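Local coordinates for protein putative tagatose-6-phosphate ketose/aldose isomerase (Escherichia coli, PDB 3C3J) that is of unknown function but is a putative sugar-isomerase-type protein built from two SIS domains in one chain, at residues W15-I20 and F349-S354; A61-F66 and A243-E248; A163-R168 and M172-T177. All coordinates share one frame; numbering follows the deposited sequence.

In the fold
The chain begins with the short helix 15-21, which contact 1 packs against the last long helix, 335-356, closing a loop of more than three hundred residues; the other two contacts lie within it. Contact 2 joins the start of helix 63-79, just after strand 55-59 in the first SIS domain, to helix 235-249 of the second, and its loop in turn encloses contact 3, a local closure of 163-168 onto the start of helix 174-187. No loops cross. Neighbouring contacts touch: Glu-19 of contact 1 reaches Arg-168 of contact 3, Met-172 and Ile-176 of contact 3 pack on Thr-63 of contact 2, and Ala-350 of contact 1 lies on helix 235-249.

Contact 1. Residues W15-I20 and F349-S354; sequences WTEEEI and FALMQS
Leu-351 pushes its forked end between Thr-16, Glu-17 and Ile-20, with CD1 going to Thr-16 and CD2 lying between Glu-17 and Ile-20. Its CD1 lies 3.9 Å from Thr-16 CB and somewhat farther from CG2 of the same threonine, the two side chains sliding past each other in opposite directions. CD2 takes the other branch: it meets Glu-17 CB at 3.7 Å and Ile-20 CD1 at 3.9 Å. With CG anti to the backbone N (chi1 172°), the leucine has both methyls facing helix 15-21. Ile-20 answers with the far end of its chain, CG1 standing beside its own backbone N and CD1 reaching across the gap. The two segments form an antiparallel helix pair, their axes 10.6 Å apart and their directions differing by 162°, in which the N-terminal helix lies against helix 335-356, the closing helix of the second SIS domain. No hydrogen bond joins the segments, and polar ends on the apolar patch are bonded to other residues. Glu-17 touches the leucine through its aliphatic base, while its extended chain sends the carboxylate past the contact to a hydrogen bond with Thr-12 and a salt bridge with Arg-21. Thr-16 turns CG2 to Leu-351 and gives OG1 to Asp-362, whose carboxylate also takes the backbone N of Trp-15. Pro-361, beside that aspartate in sequence, packs on Leu-351, and Ile-20 leans further along helix 335-356 onto Gln-347 and Thr-348.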
loop_
_atom_site.group_PDB
_atom_site.type_symbol
_atom_site.label_atom_id
_atom_site.label_comp_id
_atom_site.label_asym_id
_atom_site.label_seq_id
_atom_site.Cartn_x
_atom_site.Cartn_y
_atom_site.Cartn_z
ATOM N N TRP A 15 25.360 -8.810 -13.968
ATOM C CA TRP A 15 24.880 -7.505 -14.398
ATOM C C TRP A 15 24.303 -6.736 -13.213
ATOM O O TRP A 15 24.422 -5.516 -13.161
ATOM C CB TRP A 15 23.793 -7.635 -15.472
ATOM C CG TRP A 15 24.276 -8.185 -16.767
ATOM C CD1 TRP A 15 23.865 -9.342 -17.394
ATOM C CD2 TRP A 15 25.259 -7.600 -17.611
ATOM N NE1 TRP A 15 24.552 -9.499 -18.580
ATOM C CE2 TRP A 15 25.405 -8.439 -18.738
ATOM C CE3 TRP A 15 26.022 -6.430 -17.539
ATOM C CZ2 TRP A 15 26.297 -8.154 -19.769
ATOM C CZ3 TRP A 15 26.912 -6.146 -18.585
ATOM C CH2 TRP A 15 27.029 -7.002 -19.678
ATOM N N THR A 16 23.659 -7.453 -12.285
ATOM C CA THR A 16 23.002 -6.817 -11.140
ATOM C C THR A 16 24.043 -6.096 -10.280
ATOM O O THR A 16 23.829 -4.940 -9.895
ATOM C CB THR A 16 22.126 -7.823 -10.339
ATOM O OG1 THR A 16 21.180 -8.444 -11.230
ATOM C CG2 THR A 16 21.343 -7.118 -9.219
ATOM N N GLU A 17 25.188 -6.736 -10.034
ATOM C CA GLU A 17 26.238 -6.085 -9.259
ATOM C C GLU A 17 26.783 -4.851 -9.965
ATOM O O GLU A 17 26.990 -3.813 -9.328
ATOM C CB GLU A 17 27.389 -7.033 -8.921
ATOM C CG GLU A 17 28.453 -6.314 -8.116
ATOM C CD GLU A 17 29.644 -7.169 -7.754
ATOM O OE1 GLU A 17 29.764 -8.305 -8.279
ATOM O OE2 GLU A 17 30.472 -6.678 -6.959
ATOM N N GLU A 18 27.026 -4.974 -11.272
ATOM C CA GLU A 18 27.482 -3.860 -12.092
ATOM C C GLU A 18 26.521 -2.669 -11.997
ATOM O O GLU A 18 26.935 -1.528 -11.864
ATOM C CB GLU A 18 27.604 -4.307 -13.547
ATOM C CG GLU A 18 28.373 -3.329 -14.454
ATOM C CD GLU A 18 27.524 -2.211 -15.057
ATOM O OE1 GLU A 18 26.351 -2.464 -15.386
ATOM O OE2 GLU A 18 28.045 -1.067 -15.210
ATOM N N GLU A 19 25.234 -2.987 -12.054
ATOM C CA GLU A 19 24.165 -2.004 -12.039
ATOM C C GLU A 19 24.012 -1.351 -10.659
ATOM O O GLU A 19 23.723 -0.156 -10.548
ATOM C CB GLU A 19 22.868 -2.661 -12.581
ATOM C CG GLU A 19 23.031 -2.875 -14.118
ATOM C CD GLU A 19 22.189 -3.952 -14.758
ATOM O OE1 GLU A 19 21.316 -4.587 -14.086
ATOM O OE2 GLU A 19 22.431 -4.149 -15.988
ATOM N N ILE A 20 24.229 -2.119 -9.610
ATOM C CA ILE A 20 24.240 -1.553 -8.263
ATOM C C ILE A 20 25.404 -0.581 -8.123
ATOM O O ILE A 20 25.233 0.565 -7.687
ATOM C CB ILE A 20 24.330 -2.629 -7.167
ATOM C CG1 ILE A 20 23.049 -3.459 -7.125
ATOM C CG2 ILE A 20 24.592 -1.968 -5.806
ATOM C CD1 ILE A 20 23.200 -4.782 -6.356
ATOM N N PHE A 349 22.183 -6.706 -0.222
ATOM C CA PHE A 349 21.716 -7.876 0.551
ATOM C C PHE A 349 21.011 -8.934 -0.313
ATOM O O PHE A 349 21.347 -10.126 -0.277
ATOM C CB PHE A 349 20.786 -7.447 1.685
ATOM C CG PHE A 349 20.266 -8.587 2.494
ATOM C CD1 PHE A 349 21.134 -9.366 3.244
ATOM C CD2 PHE A 349 18.917 -8.884 2.535
ATOM C CE1 PHE A 349 20.661 -10.423 4.015
ATOM C CE2 PHE A 349 18.461 -9.941 3.303
ATOM C CZ PHE A 349 19.346 -10.701 4.044
ATOM N N ALA A 350 20.022 -8.494 -1.094
ATOM C CA ALA A 350 19.270 -9.396 -1.944
ATOM C C ALA A 350 20.156 -10.130 -2.970
ATOM O O ALA A 350 20.000 -11.339 -3.182
ATOM C CB ALA A 350 18.110 -8.613 -2.639
ATOM N N LEU A 351 21.086 -9.404 -3.585
ATOM C CA LEU A 351 21.999 -9.986 -4.571
ATOM C C LEU A 351 22.818 -11.126 -3.936
ATOM O O LEU A 351 22.929 -12.213 -4.521
ATOM C CB LEU A 351 22.909 -8.900 -5.143
ATOM C CG LEU A 351 24.062 -9.335 -6.059
ATOM C CD1 LEU A 351 23.581 -9.965 -7.371
ATOM C CD2 LEU A 351 25.041 -8.203 -6.272
HETATM N N MSE A 352 23.353 -10.889 -2.731
HETATM C CA MSE A 352 24.211 -11.865 -2.045
HETATM C C MSE A 352 23.445 -13.032 -1.420
HETATM O O MSE A 352 23.957 -14.156 -1.370
HETATM C CB MSE A 352 25.106 -11.169 -1.017
HETATM C CG MSE A 352 25.990 -10.069 -1.600
HETATM SE SE MSE A 352 26.973 -10.542 -3.304
HETATM C CE MSE A 352 25.600 -11.184 -4.506
ATOM N N GLN A 353 22.221 -12.791 -0.972
ATOM C CA GLN A 353 21.352 -13.896 -0.591
ATOM C C GLN A 353 21.097 -14.816 -1.791
ATOM O O GLN A 353 21.132 -16.038 -1.661
ATOM C CB GLN A 353 20.019 -13.374 -0.040
ATOM C CG GLN A 353 20.134 -12.686 1.319
ATOM C CD GLN A 353 20.574 -13.629 2.420
ATOM O OE1 GLN A 353 21.695 -13.531 2.934
ATOM N NE2 GLN A 353 19.714 -14.567 2.758
ATOM N N SER A 354 20.837 -14.220 -2.952
ATOM C CA SER A 354 20.556 -14.959 -4.180
ATOM C C SER A 354 21.750 -15.830 -4.550
ATOM O O SER A 354 21.612 -17.032 -4.817
ATOM C CB SER A 354 20.273 -13.971 -5.314
ATOM O OG SER A 354 19.965 -14.614 -6.538
#

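Contact 2. Residues A61-F66 and A243-E248; sequences AGTSAF and ALKVLE
The strand-turn-helix that follows strand 55-59 in the first SIS domain faces helix 235-249 of the second SIS domain here. Leu-244 fills the apolar half of the contact. A chi1 of -176° swings its CG away from its own backbone N, and CD2 reaches the edge of the Phe-66 ring, near the ring plane, 3.6 Å from Phe-66 CE2, and lies 3.8 Å from Thr-63 OG1. The same ring has the carbonyl oxygen Gly-62 O over the centre of one face, 3.4 Å above the plane.

The polar half is gathered round water 1. The water donates to Thr-63 OG1 at 2.8 Å and to Glu-248 OE1 at 3.2 Å, and accepts from Lys-245 NZ at 2.9 Å, so both its protons and an acceptor site are used to bridge the two segments. Bends at chi2 and chi4 carry the ammonium group of Lys-245 toward Thr-63, and from there NZ also forms a salt bridge with Glu-248 OE1 at 3.5 Å, a weak hydrogen bond. Glu-241, one turn earlier, is the main polar partner of both Thr-63 and Lys-245: its OE1 is hydrogen-bonded with Thr-63 OG1, and its OE2 is in a salt bridge with Lys-245 NZ. His-266 of the second subunit packs on Ala-61 and Leu-244. Where the turn leads into the helix, Gly-62 has a positive phi of 58°, a backbone shape that glycine takes readily, and such a glycine-bearing turn between a parallel strand and the helix after it is typical of the Rossmann-like alpha/beta fold of SIS domains.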
loop_
_atom_site.group_PDB
_atom_site.type_symbol
_atom_site.label_atom_id
_atom_site.label_comp_id
_atom_site.label_asym_id
_atom_site.label_seq_id
_atom_site.Cartn_x
_atom_site.Cartn_y
_atom_site.Cartn_z
ATOM N N ALA A 61 4.807 0.348 -12.776
ATOM C CA ALA A 61 4.451 -1.009 -12.373
ATOM C C ALA A 61 5.568 -1.610 -11.536
ATOM O O ALA A 61 6.732 -1.306 -11.756
ATOM C CB ALA A 61 4.233 -1.868 -13.613
ATOM N N GLY A 62 5.221 -2.481 -10.586
ATOM C CA GLY A 62 6.231 -3.171 -9.770
ATOM C C GLY A 62 7.118 -2.176 -9.027
ATOM O O GLY A 62 6.629 -1.188 -8.442
ATOM N N THR A 63 8.424 -2.429 -9.076
ATOM C CA THR A 63 9.432 -1.510 -8.527
ATOM C C THR A 63 9.228 -0.051 -8.938
ATOM O O THR A 63 9.403 0.847 -8.132
ATOM C CB THR A 63 10.843 -1.972 -8.936
ATOM O OG1 THR A 63 11.142 -3.209 -8.267
ATOM C CG2 THR A 63 11.905 -0.919 -8.592
ATOM N N SER A 64 8.838 0.178 -10.187
ATOM C CA SER A 64 8.617 1.542 -10.690
ATOM C C SER A 64 7.445 2.207 -10.000
ATOM O O SER A 64 7.410 3.423 -9.936
ATOM C CB SER A 64 8.426 1.571 -12.205
ATOM O OG SER A 64 9.630 1.210 -12.866
ATOM N N ALA A 65 6.497 1.414 -9.491
ATOM C CA ALA A 65 5.377 1.968 -8.720
ATOM C C ALA A 65 5.857 2.524 -7.389
ATOM O O ALA A 65 5.259 3.461 -6.845
ATOM C CB ALA A 65 4.306 0.904 -8.472
ATOM N N PHE A 66 6.925 1.951 -6.846
ATOM C CA PHE A 66 7.356 2.333 -5.491
ATOM C C PHE A 66 8.050 3.690 -5.466
ATOM O O PHE A 66 8.153 4.306 -4.409
ATOM C CB PHE A 66 8.238 1.235 -4.866
ATOM C CG PHE A 66 7.629 -0.136 -4.943
ATOM C CD1 PHE A 66 6.247 -0.321 -4.876
ATOM C CD2 PHE A 66 8.440 -1.266 -5.075
ATOM C CE1 PHE A 66 5.689 -1.615 -4.981
ATOM C CE2 PHE A 66 7.890 -2.529 -5.164
ATOM C CZ PHE A 66 6.513 -2.710 -5.115
ATOM N N ALA A 243 11.852 -5.311 0.182
ATOM C CA ALA A 243 11.210 -6.614 0.335
ATOM C C ALA A 243 11.084 -7.294 -1.036
ATOM O O ALA A 243 11.392 -8.461 -1.163
ATOM C CB ALA A 243 9.859 -6.472 1.036
ATOM N N LEU A 244 10.641 -6.558 -2.062
ATOM C CA LEU A 244 10.444 -7.170 -3.371
ATOM C C LEU A 244 11.777 -7.690 -3.958
ATOM O O LEU A 244 11.813 -8.760 -4.580
ATOM C CB LEU A 244 9.792 -6.188 -4.338
ATOM C CG LEU A 244 9.461 -6.805 -5.699
ATOM C CD1 LEU A 244 8.575 -8.058 -5.539
ATOM C CD2 LEU A 244 8.832 -5.744 -6.603
ATOM N N LYS A 245 12.863 -6.948 -3.765
ATOM C CA LYS A 245 14.173 -7.393 -4.244
ATOM C C LYS A 245 14.563 -8.764 -3.683
ATOM O O LYS A 245 15.004 -9.629 -4.435
ATOM C CB LYS A 245 15.276 -6.382 -3.913
ATOM C CG LYS A 245 15.367 -5.232 -4.864
ATOM C CD LYS A 245 15.860 -5.713 -6.191
ATOM C CE LYS A 245 15.525 -4.745 -7.272
ATOM N NZ LYS A 245 14.063 -4.511 -7.523
ATOM N N VAL A 246 14.393 -8.943 -2.375
ATOM C CA VAL A 246 14.671 -10.222 -1.687
ATOM C C VAL A 246 13.848 -11.337 -2.265
ATOM O O VAL A 246 14.325 -12.448 -2.520
ATOM C CB VAL A 246 14.211 -10.160 -0.195
ATOM C CG1 VAL A 246 14.056 -11.597 0.417
ATOM C CG2 VAL A 246 15.135 -9.317 0.574
ATOM N N LEU A 247 12.578 -11.035 -2.450
ATOM C CA LEU A 247 11.640 -12.005 -2.933
ATOM C C LEU A 247 12.022 -12.419 -4.355
ATOM O O LEU A 247 12.143 -13.605 -4.636
ATOM C CB LEU A 247 10.248 -11.424 -2.870
ATOM C CG LEU A 247 9.114 -12.400 -2.884
ATOM C CD1 LEU A 247 9.012 -13.200 -1.573
ATOM C CD2 LEU A 247 7.849 -11.551 -3.161
ATOM N N GLU A 248 12.261 -11.437 -5.220
ATOM C CA GLU A 248 12.631 -11.690 -6.614
ATOM C C GLU A 248 13.913 -12.512 -6.716
ATOM O O GLU A 248 13.962 -13.565 -7.379
ATOM C CB GLU A 248 12.886 -10.367 -7.333
ATOM C CG GLU A 248 11.666 -9.634 -7.675
ATOM C CD GLU A 248 11.942 -8.342 -8.379
ATOM O OE1 GLU A 248 13.026 -7.731 -8.203
ATOM O OE2 GLU A 248 11.037 -7.914 -9.109
HETATM O O HOH W 1 12.533 -5.040 -9.878
#

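Contact 3. Residues A163-R168 and M172-T177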
loop_
_atom_site.group_PDB
_atom_site.type_symbol
_atom_site.label_atom_id
_atom_site.label_comp_id
_atom_site.label_asym_id
_atom_site.label_seq_id
_atom_site.Cartn_x
_atom_site.Cartn_y
_atom_site.Cartn_z
ATOM N N ALA A 163 22.220 5.852 -20.407
ATOM C CA ALA A 163 22.158 4.558 -21.079
ATOM C C ALA A 163 22.442 3.371 -20.167
ATOM O O ALA A 163 21.793 2.338 -20.296
ATOM C CB ALA A 163 23.094 4.537 -22.263
ATOM N N GLU A 164 23.392 3.508 -19.239
ATOM C CA GLU A 164 23.747 2.392 -18.358
ATOM C C GLU A 164 22.637 1.983 -17.405
ATOM O O GLU A 164 22.692 0.893 -16.827
ATOM C CB GLU A 164 25.019 2.676 -17.547
ATOM C CG GLU A 164 24.898 3.744 -16.410
ATOM C CD GLU A 164 25.124 5.164 -16.873
ATOM O OE1 GLU A 164 24.871 5.447 -18.059
ATOM O OE2 GLU A 164 25.571 5.994 -16.036
ATOM N N THR A 165 21.631 2.833 -17.248
ATOM C CA THR A 165 20.527 2.534 -16.328
ATOM C C THR A 165 19.410 1.699 -16.972
ATOM O O THR A 165 18.440 1.390 -16.300
ATOM C CB THR A 165 19.915 3.815 -15.689
ATOM O OG1 THR A 165 19.174 4.557 -16.682
ATOM C CG2 THR A 165 20.996 4.678 -15.068
ATOM N N HIS A 166 19.533 1.330 -18.252
ATOM C CA HIS A 166 18.606 0.367 -18.853
ATOM C C HIS A 166 19.075 -1.004 -18.365
ATOM O O HIS A 166 19.757 -1.730 -19.093
ATOM C CB HIS A 166 18.611 0.449 -20.376
ATOM C CG HIS A 166 17.526 -0.360 -21.041
ATOM N ND1 HIS A 166 17.156 -0.166 -22.353
ATOM C CD2 HIS A 166 16.710 -1.335 -20.569
ATOM C CE1 HIS A 166 16.187 -1.009 -22.673
ATOM N NE2 HIS A 166 15.900 -1.734 -21.609
ATOM N N ASP A 167 18.728 -1.323 -17.113
ATOM C CA ASP A 167 19.269 -2.481 -16.399
ATOM C C ASP A 167 19.018 -3.781 -17.156
ATOM O O ASP A 167 17.886 -4.041 -17.611
ATOM C CB ASP A 167 18.656 -2.608 -14.995
ATOM C CG ASP A 167 19.062 -1.485 -14.045
ATOM O OD1 ASP A 167 20.197 -0.944 -14.137
ATOM O OD2 ASP A 167 18.232 -1.170 -13.160
ATOM N N ARG A 168 20.082 -4.568 -17.314
ATOM C CA ARG A 168 20.017 -5.909 -17.909
ATOM C C ARG A 168 19.511 -6.949 -16.896
ATOM O O ARG A 168 18.835 -7.905 -17.275
ATOM C CB ARG A 168 21.387 -6.343 -18.427
ATOM C CG ARG A 168 21.916 -5.557 -19.607
ATOM C CD ARG A 168 23.267 -6.085 -20.038
ATOM N NE ARG A 168 23.878 -5.271 -21.076
ATOM C CZ ARG A 168 23.545 -5.300 -22.361
ATOM N NH1 ARG A 168 24.163 -4.526 -23.236
ATOM N NH2 ARG A 168 22.588 -6.078 -22.777
HETATM N N MSE A 172 15.331 -4.508 -11.035
HETATM C CA MSE A 172 15.733 -3.127 -11.300
HETATM C C MSE A 172 16.520 -2.567 -10.128
HETATM O O MSE A 172 16.126 -2.741 -8.981
HETATM C CB MSE A 172 14.509 -2.253 -11.520
HETATM C CG MSE A 172 13.722 -2.547 -12.777
HETATM SE SE MSE A 172 12.057 -1.467 -12.768
HETATM C CE MSE A 172 12.787 0.368 -12.810
ATOM N N THR A 173 17.632 -1.909 -10.418
ATOM C CA THR A 173 18.449 -1.247 -9.394
ATOM C C THR A 173 18.723 0.195 -9.854
ATOM O O THR A 173 18.023 1.147 -9.419
ATOM C CB THR A 173 19.756 -2.043 -9.097
ATOM O OG1 THR A 173 20.568 -2.156 -10.275
ATOM C CG2 THR A 173 19.423 -3.452 -8.556
ATOM N N SER A 174 19.709 0.378 -10.728
ATOM C CA SER A 174 20.042 1.753 -11.181
ATOM C C SER A 174 18.910 2.437 -11.945
ATOM O O SER A 174 18.826 3.665 -11.944
ATOM C CB SER A 174 21.339 1.804 -12.012
ATOM O OG SER A 174 21.198 1.244 -13.306
ATOM N N SER A 175 18.043 1.674 -12.604
ATOM C CA SER A 175 16.899 2.275 -13.323
ATOM C C SER A 175 15.976 2.995 -12.311
ATOM O O SER A 175 15.720 4.201 -12.432
ATOM C CB SER A 175 16.144 1.221 -14.130
ATOM O OG SER A 175 15.800 0.112 -13.324
ATOM N N ILE A 176 15.550 2.274 -11.283
ATOM C CA ILE A 176 14.660 2.839 -10.284
ATOM C C ILE A 176 15.299 4.037 -9.547
ATOM O O ILE A 176 14.703 5.094 -9.466
ATOM C CB ILE A 176 14.071 1.779 -9.288
ATOM C CG1 ILE A 176 13.186 2.469 -8.236
ATOM C CG2 ILE A 176 15.134 0.956 -8.575
ATOM C CD1 ILE A 176 13.882 2.987 -7.031
ATOM N N THR A 177 16.503 3.880 -9.018
ATOM C CA THR A 177 17.119 4.977 -8.265
ATOM C C THR A 177 17.396 6.205 -9.156
ATOM O O THR A 177 17.197 7.358 -8.720
ATOM C CB THR A 177 18.367 4.520 -7.488
ATOM O OG1 THR A 177 19.357 4.025 -8.411
ATOM C CG2 THR A 177 17.962 3.457 -6.400
#
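The carboxylate of Asp-167 is held on both sides of its plane: Thr-173 N approaches OD2 from one face, and the N and OG of Ser-175 from the other. All three bonds come in tilted, Thr-173 N lying 42° and Ser-175 N 36° out of the plane, and each of these two amide nitrogens is 2.9 Å from Asp-167 OD2. Ser-175 OG lies 2.8 Å from Asp-167 OD2. At the other oxygen Ser-174 OG is modelled 2.5 Å from Asp-167 OD1, a hydrogen bond whose length is doubtful because the hydroxyl is too near another atom. The arrangement is a loop aspartate set over the amino end of helix 174-187 in the first SIS domain, where it takes N-H groups around the helix start; Thr-173 occupies the N-cap position but its own side chain makes no capping bond. A negative group here would probably be favoured by the helix dipole. Ser-175 grips OD2 twice because its OG sits between the backbone N and the carbonyl carbon (chi1 52°), close to the amide it works with. Asp-167 comes within range by way of an inverse gamma turn centred on His-166, closed by a weak bond from Asp-167 N to Thr-165 O. Glu-19 of helix 15-21 packs against both Asp-167 and Thr-173, and its OE2 is hydrogen-bonded with Arg-168 N. Thr-165 sets CB and CG2 beside Ser-174, and its carbonyl O is 3.2 Å from Ser-175 CB.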